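4-alpha-glucanotransferase (Corynebacterium glutamicum, PDB 5B68) is an amylomaltase, also called disproportionating enzyme, whose main domain is of the TIM-barrel type and follows an N-terminal beta-sandwich domain. Local coordinates at residues A[218-223]-A[386-391]; A[240-245]-A[322-327]; A[422-427]-A[469-474]; A[529-534]-A[557-562]. All blocks are in the same frame, centred on the assembly; numbering follows the deposited sequence.

Contact 1: A[218-223]-A[386-391]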
loop_
_atom_site.group_PDB
_atom_site.type_symbol
_atom_site.label_atom_id
_atom_site.label_comp_id
_atom_site.label_asym_id
_atom_site.label_seq_id
_atom_site.Cartn_x
_atom_site.Cartn_y
_atom_site.Cartn_z
ATOM N N ILE A 218 3.718 0.051 -10.460
ATOM C CA ILE A 218 2.598 0.902 -10.701
ATOM C C ILE A 218 1.985 1.505 -9.424
ATOM O O ILE A 218 2.364 1.204 -8.290
ATOM C CB ILE A 218 1.525 0.219 -11.576
ATOM C CG1 ILE A 218 0.947 -1.016 -10.844
ATOM C CG2 ILE A 218 2.122 -0.166 -12.926
ATOM C CD1 ILE A 218 -0.244 -1.627 -11.505
ATOM N N ASN A 219 1.094 2.452 -9.641
ATOM C CA ASN A 219 0.275 2.992 -8.562
ATOM C C ASN A 219 -0.648 1.945 -7.992
ATOM O O ASN A 219 -0.944 0.965 -8.652
ATOM C CB ASN A 219 -0.586 4.161 -9.066
ATOM C CG ASN A 219 -1.427 3.769 -10.278
ATOM O OD1 ASN A 219 -2.659 3.454 -10.189
ATOM N ND2 ASN A 219 -0.808 3.725 -11.395
ATOM N N PRO A 220 -1.168 2.212 -6.753
ATOM C CA PRO A 220 -2.188 1.347 -6.205
ATOM C C PRO A 220 -3.369 1.283 -7.169
ATOM O O PRO A 220 -3.732 2.288 -7.826
ATOM C CB PRO A 220 -2.596 2.074 -4.887
ATOM C CG PRO A 220 -1.421 2.944 -4.507
ATOM C CD PRO A 220 -0.830 3.315 -5.837
ATOM N N MET A 221 -3.975 0.118 -7.213
ATOM C CA MET A 221 -5.121 -0.136 -8.106
ATOM C C MET A 221 -6.418 -0.545 -7.360
ATOM O O MET A 221 -7.338 -1.188 -7.916
ATOM C CB MET A 221 -4.720 -1.266 -9.024
ATOM C CG MET A 221 -3.409 -1.028 -9.793
ATOM S SD MET A 221 -3.685 0.186 -11.097
ATOM C CE MET A 221 -4.429 -0.910 -12.304
ATOM N N HIS A 222 -6.446 -0.185 -6.093
ATOM C CA HIS A 222 -7.540 -0.531 -5.208
ATOM C C HIS A 222 -8.844 0.170 -5.640
ATOM O O HIS A 222 -8.858 1.305 -6.124
ATOM C CB HIS A 222 -7.281 -0.086 -3.780
ATOM C CG HIS A 222 -5.936 -0.384 -3.220
ATOM N ND1 HIS A 222 -5.478 -1.668 -3.064
ATOM C CD2 HIS A 222 -4.982 0.430 -2.693
ATOM C CE1 HIS A 222 -4.288 -1.631 -2.483
ATOM N NE2 HIS A 222 -3.946 -0.372 -2.307
ATOM N N ALA A 223 -9.955 -0.504 -5.416
ATOM C CA ALA A 223 -11.240 0.038 -5.807
ATOM C C ALA A 223 -11.575 1.305 -5.038
ATOM O O ALA A 223 -11.265 1.428 -3.878
ATOM C CB ALA A 223 -12.332 -0.996 -5.609
ATOM N N ASP A 386 1.476 -1.631 -5.660
ATOM C CA ASP A 386 1.698 -0.672 -4.570
ATOM C C ASP A 386 0.484 -0.747 -3.631
ATOM O O ASP A 386 -0.632 -0.691 -4.107
ATOM C CB ASP A 386 1.845 0.746 -5.144
ATOM C CG ASP A 386 2.305 1.802 -4.135
ATOM O OD1 ASP A 386 2.267 1.651 -2.904
ATOM O OD2 ASP A 386 2.621 2.886 -4.578
ATOM N N LEU A 387 0.736 -0.817 -2.325
ATOM C CA LEU A 387 -0.329 -0.940 -1.275
ATOM C C LEU A 387 -0.434 0.373 -0.580
ATOM O O LEU A 387 0.503 0.807 0.093
ATOM C CB LEU A 387 0.055 -2.027 -0.300
ATOM C CG LEU A 387 -0.872 -2.310 0.914
ATOM C CD1 LEU A 387 -2.293 -2.648 0.457
ATOM C CD2 LEU A 387 -0.226 -3.401 1.745
ATOM N N ALA A 388 -1.569 1.053 -0.738
ATOM C CA ALA A 388 -1.852 2.225 -0.015
ATOM C C ALA A 388 -1.851 1.931 1.527
ATOM O O ALA A 388 -2.050 0.773 1.927
ATOM C CB ALA A 388 -3.214 2.725 -0.488
ATOM N N VAL A 389 -1.668 2.947 2.345
ATOM C CA VAL A 389 -1.640 2.807 3.809
ATOM C C VAL A 389 -3.028 2.500 4.407
ATOM O O VAL A 389 -3.139 1.905 5.471
ATOM C CB VAL A 389 -1.177 4.098 4.570
ATOM C CG1 VAL A 389 -0.715 3.660 5.959
ATOM C CG2 VAL A 389 -0.065 4.778 3.881
ATOM N N GLY A 390 -4.058 2.990 3.750
ATOM C CA GLY A 390 -5.367 2.929 4.362
ATOM C C GLY A 390 -6.475 3.312 3.432
ATOM O O GLY A 390 -6.303 3.431 2.246
ATOM N N VAL A 391 -7.652 3.435 4.013
ATOM C CA VAL A 391 -8.899 3.505 3.214
ATOM C C VAL A 391 -9.676 4.748 3.577
ATOM O O VAL A 391 -9.470 5.323 4.628
ATOM C CB VAL A 391 -9.794 2.269 3.404
ATOM C CG1 VAL A 391 -9.091 0.985 2.982
ATOM C CG2 VAL A 391 -10.332 2.150 4.842
HETATM O O HOH W 1 3.932 3.034 -6.881
HETATM O O HOH W 2 -0.779 -1.728 -7.740
HETATM O O HOH W 3 -2.683 -1.957 -5.615
#

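Contact 2: A[240-245]-A[322-327]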
loop_
_atom_site.group_PDB
_atom_site.type_symbol
_atom_site.label_atom_id
_atom_site.label_comp_id
_atom_site.label_asym_id
_atom_site.label_seq_id
_atom_site.Cartn_x
_atom_site.Cartn_y
_atom_site.Cartn_z
ATOM N N ARG A 240 -8.692 -1.829 0.453
ATOM C CA ARG A 240 -7.371 -2.191 -0.016
ATOM C C ARG A 240 -7.328 -3.626 -0.588
ATOM O O ARG A 240 -6.261 -4.167 -0.964
ATOM C CB ARG A 240 -6.346 -2.012 1.097
ATOM C CG ARG A 240 -6.204 -0.556 1.431
ATOM C CD ARG A 240 -5.040 -0.302 2.310
ATOM N NE ARG A 240 -5.118 -0.987 3.608
ATOM C CZ ARG A 240 -4.045 -1.310 4.327
ATOM N NH1 ARG A 240 -4.215 -1.889 5.534
ATOM N NH2 ARG A 240 -2.796 -1.051 3.862
ATOM N N ARG A 241 -8.462 -4.278 -0.665
ATOM C CA ARG A 241 -8.490 -5.632 -1.158
ATOM C C ARG A 241 -8.922 -5.690 -2.621
ATOM O O ARG A 241 -8.244 -6.231 -3.437
ATOM C CB ARG A 241 -9.456 -6.453 -0.350
ATOM C CG ARG A 241 -9.535 -7.905 -0.764
ATOM C CD ARG A 241 -10.306 -8.825 0.152
ATOM N NE ARG A 241 -10.547 -10.072 -0.507
ATOM C CZ ARG A 241 -11.308 -11.053 -0.013
ATOM N NH1 ARG A 241 -11.557 -12.093 -0.783
ATOM N NH2 ARG A 241 -11.844 -10.981 1.236
ATOM N N PHE A 242 -10.095 -5.158 -2.893
ATOM C CA PHE A 242 -10.663 -5.233 -4.214
ATOM C C PHE A 242 -10.151 -4.174 -5.169
ATOM O O PHE A 242 -9.528 -3.238 -4.760
ATOM C CB PHE A 242 -12.172 -5.298 -4.121
ATOM C CG PHE A 242 -12.626 -6.447 -3.302
ATOM C CD1 PHE A 242 -12.617 -7.702 -3.826
ATOM C CD2 PHE A 242 -12.958 -6.273 -1.989
ATOM C CE1 PHE A 242 -12.995 -8.774 -3.067
ATOM C CE2 PHE A 242 -13.333 -7.336 -1.219
ATOM C CZ PHE A 242 -13.353 -8.586 -1.764
ATOM N N ILE A 243 -10.412 -4.382 -6.449
ATOM C CA ILE A 243 -9.725 -3.659 -7.532
ATOM C C ILE A 243 -10.661 -2.682 -8.229
ATOM O O ILE A 243 -11.858 -2.974 -8.388
ATOM C CB ILE A 243 -9.228 -4.656 -8.571
ATOM C CG1 ILE A 243 -8.363 -5.774 -7.946
ATOM C CG2 ILE A 243 -8.504 -3.984 -9.737
ATOM C CD1 ILE A 243 -7.122 -5.299 -7.261
ATOM N N ASN A 244 -10.114 -1.546 -8.681
ATOM C CA ASN A 244 -10.933 -0.473 -9.285
ATOM C C ASN A 244 -11.360 -0.939 -10.703
ATOM O O ASN A 244 -10.549 -1.091 -11.579
ATOM C CB ASN A 244 -10.132 0.825 -9.372
ATOM C CG ASN A 244 -10.991 2.012 -9.654
ATOM O OD1 ASN A 244 -12.052 1.863 -10.236
ATOM N ND2 ASN A 244 -10.564 3.192 -9.231
ATOM N N PRO A 245 -12.666 -1.192 -10.922
ATOM C CA PRO A 245 -13.131 -1.534 -12.247
ATOM C C PRO A 245 -12.988 -0.465 -13.336
ATOM O O PRO A 245 -13.154 -0.826 -14.476
ATOM C CB PRO A 245 -14.634 -1.934 -12.020
ATOM C CG PRO A 245 -14.760 -2.069 -10.528
ATOM C CD PRO A 245 -13.800 -1.042 -9.979
ATOM N N GLN A 322 -16.639 -14.628 1.547
ATOM C CA GLN A 322 -17.615 -13.697 2.001
ATOM C C GLN A 322 -17.211 -12.238 1.860
ATOM O O GLN A 322 -18.093 -11.363 1.718
ATOM C CB GLN A 322 -17.965 -13.983 3.459
ATOM C CG GLN A 322 -19.131 -13.190 4.056
ATOM C CD GLN A 322 -20.444 -13.519 3.371
ATOM O OE1 GLN A 322 -21.242 -12.654 3.052
ATOM N NE2 GLN A 322 -20.640 -14.761 3.112
ATOM N N GLY A 323 -15.919 -11.945 1.940
ATOM C CA GLY A 323 -15.492 -10.556 1.793
ATOM C C GLY A 323 -15.911 -10.032 0.420
ATOM O O GLY A 323 -16.160 -8.835 0.303
ATOM N N LEU A 324 -15.869 -10.866 -0.613
ATOM C CA LEU A 324 -16.341 -10.443 -1.994
ATOM C C LEU A 324 -17.808 -10.045 -1.962
ATOM O O LEU A 324 -18.215 -8.994 -2.430
ATOM C CB LEU A 324 -16.106 -11.525 -3.047
ATOM C CG LEU A 324 -16.607 -11.133 -4.443
ATOM C CD1 LEU A 324 -15.961 -9.782 -4.877
ATOM C CD2 LEU A 324 -16.321 -12.250 -5.356
ATOM N N ILE A 325 -18.608 -10.918 -1.367
ATOM C CA ILE A 325 -20.056 -10.642 -1.293
ATOM C C ILE A 325 -20.321 -9.396 -0.502
ATOM O O ILE A 325 -21.143 -8.600 -0.919
ATOM C CB ILE A 325 -20.766 -11.819 -0.602
ATOM C CG1 ILE A 325 -20.633 -13.045 -1.459
ATOM C CG2 ILE A 325 -22.234 -11.461 -0.330
ATOM C CD1 ILE A 325 -20.990 -14.353 -0.779
ATOM N N ASP A 326 -19.589 -9.165 0.634
ATOM C CA ASP A 326 -19.739 -7.962 1.433
ATOM C C ASP A 326 -19.394 -6.666 0.680
ATOM O O ASP A 326 -20.111 -5.655 0.748
ATOM C CB ASP A 326 -18.903 -7.999 2.730
ATOM C CG ASP A 326 -19.336 -9.113 3.717
ATOM O OD1 ASP A 326 -20.445 -9.651 3.598
ATOM O OD2 ASP A 326 -18.498 -9.433 4.581
ATOM N N PHE A 327 -18.248 -6.692 -0.021
ATOM C CA PHE A 327 -17.820 -5.547 -0.803
ATOM C C PHE A 327 -18.920 -5.220 -1.897
ATOM O O PHE A 327 -19.316 -4.082 -2.073
ATOM C CB PHE A 327 -16.513 -5.865 -1.525
ATOM C CG PHE A 327 -16.143 -4.815 -2.547
ATOM C CD1 PHE A 327 -15.737 -3.602 -2.119
ATOM C CD2 PHE A 327 -16.205 -5.084 -3.907
ATOM C CE1 PHE A 327 -15.382 -2.623 -3.031
ATOM C CE2 PHE A 327 -15.857 -4.115 -4.810
ATOM C CZ PHE A 327 -15.475 -2.892 -4.370
HETATM O O HOH W 4 -13.444 -13.217 2.309
#

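Contact 3: A[422-427]-A[469-474]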
loop_
_atom_site.group_PDB
_atom_site.type_symbol
_atom_site.label_atom_id
_atom_site.label_comp_id
_atom_site.label_asym_id
_atom_site.label_seq_id
_atom_site.Cartn_x
_atom_site.Cartn_y
_atom_site.Cartn_z
ATOM N N GLY A 422 1.417 19.241 10.876
ATOM C CA GLY A 422 1.392 17.812 10.669
ATOM C C GLY A 422 0.424 17.475 9.574
ATOM O O GLY A 422 0.006 18.340 8.842
ATOM N N GLN A 423 0.068 16.206 9.461
ATOM C CA GLN A 423 -0.878 15.796 8.452
ATOM C C GLN A 423 -1.954 14.887 8.997
ATOM O O GLN A 423 -1.716 14.106 9.885
ATOM C CB GLN A 423 -0.173 15.060 7.342
ATOM C CG GLN A 423 0.979 15.805 6.733
ATOM C CD GLN A 423 1.836 14.896 5.903
ATOM O OE1 GLN A 423 2.979 14.649 6.225
ATOM N NE2 GLN A 423 1.273 14.375 4.836
ATOM N N ASP A 424 -3.137 14.995 8.424
ATOM C CA ASP A 424 -4.196 14.048 8.689
ATOM C C ASP A 424 -4.519 13.388 7.367
ATOM O O ASP A 424 -4.949 14.053 6.466
ATOM C CB ASP A 424 -5.426 14.792 9.192
ATOM C CG ASP A 424 -6.586 13.867 9.530
ATOM O OD1 ASP A 424 -6.399 12.651 9.545
ATOM O OD2 ASP A 424 -7.678 14.379 9.799
ATOM N N TRP A 425 -4.313 12.083 7.257
ATOM C CA TRP A 425 -4.588 11.357 6.023
ATOM C C TRP A 425 -6.017 10.842 5.961
ATOM O O TRP A 425 -6.468 10.398 4.938
ATOM C CB TRP A 425 -3.614 10.197 5.850
ATOM C CG TRP A 425 -2.205 10.609 5.852
ATOM C CD1 TRP A 425 -1.731 11.825 5.566
ATOM C CD2 TRP A 425 -1.070 9.801 6.163
ATOM N NE1 TRP A 425 -0.379 11.849 5.677
ATOM C CE2 TRP A 425 0.055 10.610 6.045
ATOM C CE3 TRP A 425 -0.898 8.476 6.538
ATOM C CZ2 TRP A 425 1.332 10.141 6.275
ATOM C CZ3 TRP A 425 0.374 8.016 6.762
ATOM C CH2 TRP A 425 1.467 8.845 6.642
ATOM N N SER A 426 -6.682 10.898 7.102
ATOM C CA SER A 426 -8.104 10.634 7.261
ATOM C C SER A 426 -8.508 9.162 7.393
ATOM O O SER A 426 -9.643 8.855 7.617
ATOM C CB SER A 426 -8.892 11.298 6.140
ATOM O OG SER A 426 -8.959 10.458 5.028
ATOM N N GLN A 427 -7.554 8.263 7.294
ATOM C CA GLN A 427 -7.871 6.845 7.303
ATOM C C GLN A 427 -8.201 6.313 8.690
ATOM O O GLN A 427 -7.583 6.722 9.639
ATOM C CB GLN A 427 -6.702 6.081 6.713
ATOM C CG GLN A 427 -6.308 6.562 5.333
ATOM C CD GLN A 427 -4.826 6.570 5.140
ATOM O OE1 GLN A 427 -4.086 6.277 6.053
ATOM N NE2 GLN A 427 -4.386 6.876 3.943
ATOM N N PHE A 469 0.803 6.954 13.695
ATOM C CA PHE A 469 0.397 8.214 14.306
ATOM C C PHE A 469 -1.041 8.479 14.027
ATOM O O PHE A 469 -1.412 8.512 12.877
ATOM C CB PHE A 469 1.250 9.354 13.779
ATOM C CG PHE A 469 1.083 10.611 14.544
ATOM C CD1 PHE A 469 1.696 10.782 15.784
ATOM C CD2 PHE A 469 0.278 11.616 14.058
ATOM C CE1 PHE A 469 1.498 11.956 16.513
ATOM C CE2 PHE A 469 0.071 12.784 14.785
ATOM C CZ PHE A 469 0.677 12.963 15.997
ATOM N N VAL A 470 -1.832 8.631 15.079
ATOM C CA VAL A 470 -3.270 8.827 14.984
ATOM C C VAL A 470 -3.697 10.016 15.831
ATOM O O VAL A 470 -3.105 10.274 16.897
ATOM C CB VAL A 470 -4.066 7.560 15.467
ATOM C CG1 VAL A 470 -3.793 6.399 14.537
ATOM C CG2 VAL A 470 -3.712 7.145 16.873
ATOM N N MET A 471 -4.807 10.634 15.436
ATOM C CA MET A 471 -5.385 11.729 16.181
ATOM C C MET A 471 -6.857 11.466 16.336
ATOM O O MET A 471 -7.431 10.749 15.540
ATOM C CB MET A 471 -5.139 13.028 15.408
ATOM C CG MET A 471 -5.883 13.048 14.078
ATOM S SD MET A 471 -5.080 14.061 12.837
ATOM C CE MET A 471 -3.679 12.973 12.535
ATOM N N PRO A 472 -7.487 11.966 17.423
ATOM C CA PRO A 472 -8.944 11.823 17.499
ATOM C C PRO A 472 -9.551 12.427 16.240
ATOM O O PRO A 472 -9.059 13.440 15.732
ATOM C CB PRO A 472 -9.300 12.655 18.727
ATOM C CG PRO A 472 -8.088 12.654 19.549
ATOM C CD PRO A 472 -6.927 12.652 18.615
ATOM N N ARG A 473 -10.572 11.792 15.715
ATOM C CA ARG A 473 -11.050 12.174 14.423
ATOM C C ARG A 473 -11.524 13.622 14.487
ATOM O O ARG A 473 -12.145 14.021 15.439
ATOM C CB ARG A 473 -12.163 11.237 13.973
ATOM C CG ARG A 473 -12.497 11.360 12.507
ATOM C CD ARG A 473 -13.201 10.135 11.983
ATOM N NE ARG A 473 -12.274 9.078 11.630
ATOM C CZ ARG A 473 -11.555 9.060 10.523
ATOM N NH1 ARG A 473 -11.651 10.047 9.658
ATOM N NH2 ARG A 473 -10.743 8.056 10.285
ATOM N N MET A 474 -11.196 14.389 13.461
ATOM C CA MET A 474 -11.589 15.795 13.325
ATOM C C MET A 474 -10.767 16.767 14.165
ATOM O O MET A 474 -11.079 17.933 14.240
ATOM C CB MET A 474 -13.077 16.005 13.582
ATOM C CG MET A 474 -13.985 15.687 12.403
ATOM S SD MET A 474 -13.870 16.779 10.970
ATOM C CE MET A 474 -14.366 18.367 11.607
#

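Contact 4: A[529-534]-A[557-562]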
loop_
_atom_site.group_PDB
_atom_site.type_symbol
_atom_site.label_atom_id
_atom_site.label_comp_id
_atom_site.label_asym_id
_atom_site.label_seq_id
_atom_site.Cartn_x
_atom_site.Cartn_y
_atom_site.Cartn_z
ATOM N N THR A 529 13.811 1.901 0.462
ATOM C CA THR A 529 13.703 2.785 -0.694
ATOM C C THR A 529 14.718 3.929 -0.529
ATOM O O THR A 529 14.691 4.625 0.482
ATOM C CB THR A 529 12.284 3.396 -0.824
ATOM O OG1 THR A 529 11.914 4.010 0.424
ATOM C CG2 THR A 529 11.300 2.338 -1.106
ATOM N N SER A 530 15.601 4.079 -1.509
ATOM C CA SER A 530 16.546 5.189 -1.609
ATOM C C SER A 530 16.177 6.052 -2.802
ATOM O O SER A 530 15.955 5.519 -3.923
ATOM C CB SER A 530 17.894 4.615 -1.862
ATOM O OG SER A 530 18.431 3.888 -0.803
ATOM N N ILE A 531 16.050 7.342 -2.594
ATOM C CA ILE A 531 15.606 8.282 -3.637
ATOM C C ILE A 531 16.740 9.306 -3.804
ATOM O O ILE A 531 17.133 9.993 -2.835
ATOM C CB ILE A 531 14.270 8.954 -3.243
ATOM C CG1 ILE A 531 13.184 7.891 -3.071
ATOM C CG2 ILE A 531 13.764 9.926 -4.315
ATOM C CD1 ILE A 531 11.858 8.488 -2.589
ATOM N N LEU A 532 17.307 9.340 -5.001
ATOM C CA LEU A 532 18.585 10.043 -5.209
ATOM C C LEU A 532 18.512 11.473 -4.594
ATOM O O LEU A 532 19.364 11.851 -3.838
ATOM C CB LEU A 532 18.849 10.178 -6.719
ATOM C CG LEU A 532 19.928 11.229 -7.074
ATOM C CD1 LEU A 532 21.246 10.537 -6.916
ATOM C CD2 LEU A 532 19.804 11.813 -8.441
ATOM N N TRP A 533 17.467 12.215 -4.898
ATOM C CA TRP A 533 17.429 13.651 -4.501
ATOM C C TRP A 533 17.433 13.851 -2.980
ATOM O O TRP A 533 17.844 14.901 -2.507
ATOM C CB TRP A 533 16.230 14.364 -5.091
ATOM C CG TRP A 533 16.100 14.401 -6.528
ATOM C CD1 TRP A 533 15.070 13.897 -7.262
ATOM C CD2 TRP A 533 17.037 14.941 -7.468
ATOM N NE1 TRP A 533 15.271 14.122 -8.591
ATOM C CE2 TRP A 533 16.482 14.748 -8.756
ATOM C CE3 TRP A 533 18.271 15.590 -7.344
ATOM C CZ2 TRP A 533 17.120 15.184 -9.919
ATOM C CZ3 TRP A 533 18.933 15.989 -8.503
ATOM C CH2 TRP A 533 18.362 15.782 -9.767
ATOM N N PHE A 534 16.998 12.835 -2.222
ATOM C CA PHE A 534 16.984 12.911 -0.743
ATOM C C PHE A 534 18.154 12.306 -0.052
ATOM O O PHE A 534 18.247 12.399 1.168
ATOM C CB PHE A 534 15.704 12.252 -0.193
ATOM C CG PHE A 534 14.441 12.755 -0.812
ATOM C CD1 PHE A 534 14.269 14.093 -1.123
ATOM C CD2 PHE A 534 13.364 11.892 -1.014
ATOM C CE1 PHE A 534 13.081 14.555 -1.681
ATOM C CE2 PHE A 534 12.150 12.350 -1.568
ATOM C CZ PHE A 534 12.008 13.689 -1.890
ATOM N N VAL A 557 15.758 7.566 -9.006
ATOM C CA VAL A 557 16.162 8.978 -9.083
ATOM C C VAL A 557 15.056 9.786 -8.446
ATOM O O VAL A 557 15.299 10.728 -7.714
ATOM C CB VAL A 557 16.349 9.455 -10.519
ATOM C CG1 VAL A 557 16.609 10.960 -10.560
ATOM C CG2 VAL A 557 17.416 8.634 -11.227
ATOM N N THR A 558 13.819 9.440 -8.779
ATOM C CA THR A 558 12.672 10.243 -8.413
ATOM C C THR A 558 11.441 9.370 -8.081
ATOM O O THR A 558 11.587 8.191 -7.981
ATOM C CB THR A 558 12.370 11.279 -9.487
ATOM O OG1 THR A 558 11.470 12.273 -8.964
ATOM C CG2 THR A 558 11.808 10.649 -10.743
ATOM N N THR A 559 10.309 9.982 -7.772
ATOM C CA THR A 559 9.082 9.241 -7.378
ATOM C C THR A 559 7.916 10.055 -7.854
ATOM O O THR A 559 8.069 11.199 -8.221
ATOM C CB THR A 559 8.816 9.067 -5.862
ATOM O OG1 THR A 559 8.531 10.331 -5.269
ATOM C CG2 THR A 559 9.938 8.415 -5.180
ATOM N N HIS A 560 6.756 9.463 -7.761
ATOM C CA HIS A 560 5.493 10.087 -8.156
ATOM C C HIS A 560 5.154 11.335 -7.327
ATOM O O HIS A 560 4.321 12.103 -7.764
ATOM C CB HIS A 560 4.333 9.040 -8.064
ATOM C CG HIS A 560 4.148 8.496 -6.694
ATOM N ND1 HIS A 560 4.869 7.439 -6.191
ATOM C CD2 HIS A 560 3.394 8.957 -5.662
ATOM C CE1 HIS A 560 4.538 7.240 -4.926
ATOM N NE2 HIS A 560 3.653 8.164 -4.581
ATOM N N ASP A 561 5.772 11.519 -6.168
ATOM C CA ASP A 561 5.520 12.721 -5.367
ATOM C C ASP A 561 6.495 13.891 -5.680
ATOM O O ASP A 561 6.449 14.905 -4.989
ATOM C CB ASP A 561 5.597 12.396 -3.864
ATOM C CG ASP A 561 4.393 11.567 -3.360
ATOM O OD1 ASP A 561 3.302 11.772 -3.868
ATOM O OD2 ASP A 561 4.562 10.758 -2.442
ATOM N N LEU A 562 7.395 13.741 -6.657
ATOM C CA LEU A 562 8.331 14.809 -7.036
ATOM C C LEU A 562 8.099 15.203 -8.471
ATOM O O LEU A 562 7.531 14.439 -9.292
ATOM C CB LEU A 562 9.776 14.331 -6.898
ATOM C CG LEU A 562 10.252 14.299 -5.480
ATOM C CD1 LEU A 562 11.516 13.462 -5.358
ATOM C CD2 LEU A 562 10.485 15.721 -4.993
HETATM O O HOH W 5 12.908 14.122 -10.365
#

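Contact 1: A[218-223]-A[386-391]
His222 meets the backbone of Ala388 with its ring edge: Ala388 N donates to NE2 of His222 over 3.2 Å, the angle at the hydrogen being 162° and the donor lying close to the imidazole plane. CG of His222, anti to its own carbonyl carbon (chi1 -46°), starts the ring off toward 386-391, where NE2 finds that N-H. Along the ring, CD2 of His222 rests 3.6 Å from Ala388 CB, and on the far side of NE2 the ring atom CE1 has Leu387 CD1 at 3.7 Å. Above one ring face, toward its rim, sits a water that bridges Met221 N and Asp386 O. The two segments leave the C-terminal ends of strands 215-218 and 382-387, neighbours in the parallel barrel sheet; in TIM barrels this is the end that carries the active site. Pro220 and Asp386 lie side by side, with Pro220 CD 3.7 Å from Asp386 OD2, and Pro220 CA makes a CH...O contact of 3.3 Å with Asp386 O. With CG of Asp386 anti to its backbone N (chi1 -171°), the carboxylate stands beside the proline ring. A second water donates both to Asp386 OD2 (2.7 Å) and to Ile218 O (2.8 Å), while Tyr235 OH hydrogen-bonds the same OD2.

Contact 2: A[240-245]-A[322-327]
Phe242, in an irregular loop, faces Phe327 on helix 307-338, which is kinked at 322-323, with their CA atoms 7.9 Å apart, a spacing that side chains rather than backbone bonds must fill. The two phenyl rings form an offset stack, centroids 4.7 Å apart and planes inclined by 19°, and the side chains slide past each other in opposite directions. The offset brings Phe242 CB over the centre of the Phe327 ring, a CH-pi contact of 4.0 Å to the centroid and 11° off the normal. At the other end of the overlap, CE2 of Phe242 touches Phe327 CB at 3.5 Å, and its CZ comes near Gly323 O and Leu324 CA. Leu324 crosses Phe242 at about a right angle, its CD1 3.6 Å from CE1 of the ring. The opposite face of the Phe242 ring is taken by its neighbour in sequence: Arg241 runs extended from CG to NE (CG anti to the backbone N, chi1 -178°), with CG over the ring centre and CZ of Phe242 against one face of the guanidinium. Because Gly323 has no side chain, Arg241 NH2 lies 3.7 Å from its CA. A water accepts from Arg241 NH2 at 3.0 Å and from Gly323 N at 2.8 Å, while NH1 forms a salt bridge with Glu320, three residues before Gly323. The offset stack and the arginine chain lying over the ring join the loop after barrel strand 215-218 to helix 307-338, part of the long, mainly helical excursion before strand 382-387 of the TIM barrel.

Contact 3: A[422-427]-A[469-474]
Met471 reaches over to Asp424 with its thioether, and two residues further on Arg473 grips Ser426. Followed outward, the Met471 chain starts at a CB directed toward the opposite segment. CG takes the crowded position between backbone N and carbonyl carbon (chi1 66°); neither CB nor CG has an atom of 422-427 within 4.2 Å. The first atom to arrive is SD, 3.6 Å from Asp424 CG and 3.7 Å from Asp424 CB, lying against the root of the carboxylate where the two side chains cross obliquely. The bend at chi3 (71°) sets CE against strand 423-424, 3.5 Å from Gln423 O and 4.0 Å from Asp424 CA. The carboxylate has its polar partner in Ser410, whose OG hydrogen-bonds OD1; Ser426 N adds a weak bond of 3.0 Å to the same OD1. Arg473 closes the other end with both terminal nitrogens on one acceptor: NH2 donates to Ser426 O at 3.0 Å and NH1 to the same oxygen at 3.1 Å. The acceptor lies in the guanidinium plane, whereas both donors approach from one face of the carbonyl plane, NH2 standing 53° out of it. NE donates to Pro407 O, a further restraint on the guanidinium. In this antiparallel sheet strand 409-413 runs between 423-424 and 467-472: Met471 reaches across the shared neighbour to Asp424, while Arg473, just past the end of its strand, holds the segment following 423-424.

Contact 4: A[529-534]-A[557-562]
Leu562 supplies the main bump: its CD1 methyl enters a hollow lined by Ile531, Trp533 and Phe534. It meets Phe534 CZ at 3.5 Å, tip to tip, and Trp533 CD1 at 4.1 Å at the indole edge, near the ring plane, with Ile531 CG2 a little further off. CD1 is anti to CA of Leu562 (chi2 164°), which carries the methyl well out from the backbone. The chain presents Leu562 by a type I turn from Thr559 to Leu562, reinforced by an ST turn in which Thr559 OG1 accepts from Asp561 N. Val557 makes a second fit: its CG1 rests against the pair formed by Leu532 CD2, 3.9 Å away, and Trp533 CE2, 4.2 Å away, the leucine and valine standing side by side. Between these two fits, Val557 O comes within 3.2 Å of Trp533 CD1. Ile531 and Thr559 cross at about a right angle, their end methyls so close that the exact separation is doubtful. Tyr568 of the following helix 565-569 stacks on Trp533. One water links two polar side-chain atoms, accepting from Trp533 NE1 at 3.0 Å and lying 2.7 Å from Thr558 OG1. With no direct hydrogen bond across, the 3-10 segment 532-534 and the loop 557-562 meet mainly by apolar packing, next to the backbone bond between Leu532 and Thr556, and the indole N-H of buried Trp533 is satisfied through the water shared with Thr558.

In the fold
From the N terminus, the chain passes the beta-sandwich strands before entering the barrel. Contact 1 opens at the end of strand 215-218 and closes 163 residues later at strand 382-387; contact 2 lies wholly within that span, fixing the 240-245 loop to helix 307-338. The two touch through Ala388 O and Arg240 NH2, and through Ala223 N and Phe242 O. Contact 3 follows in series, closing a shorter loop in the four-stranded antiparallel sheet, and packs on contact 1 where Gln427 meets 389-391. Contact 4 comes last and closes a short loop, its segments 23 residues apart, at the ends of strands 528-531 and 553-556. It shares the barrel sheet with contact 1, their centres about 19 Å apart. No contacts interleave.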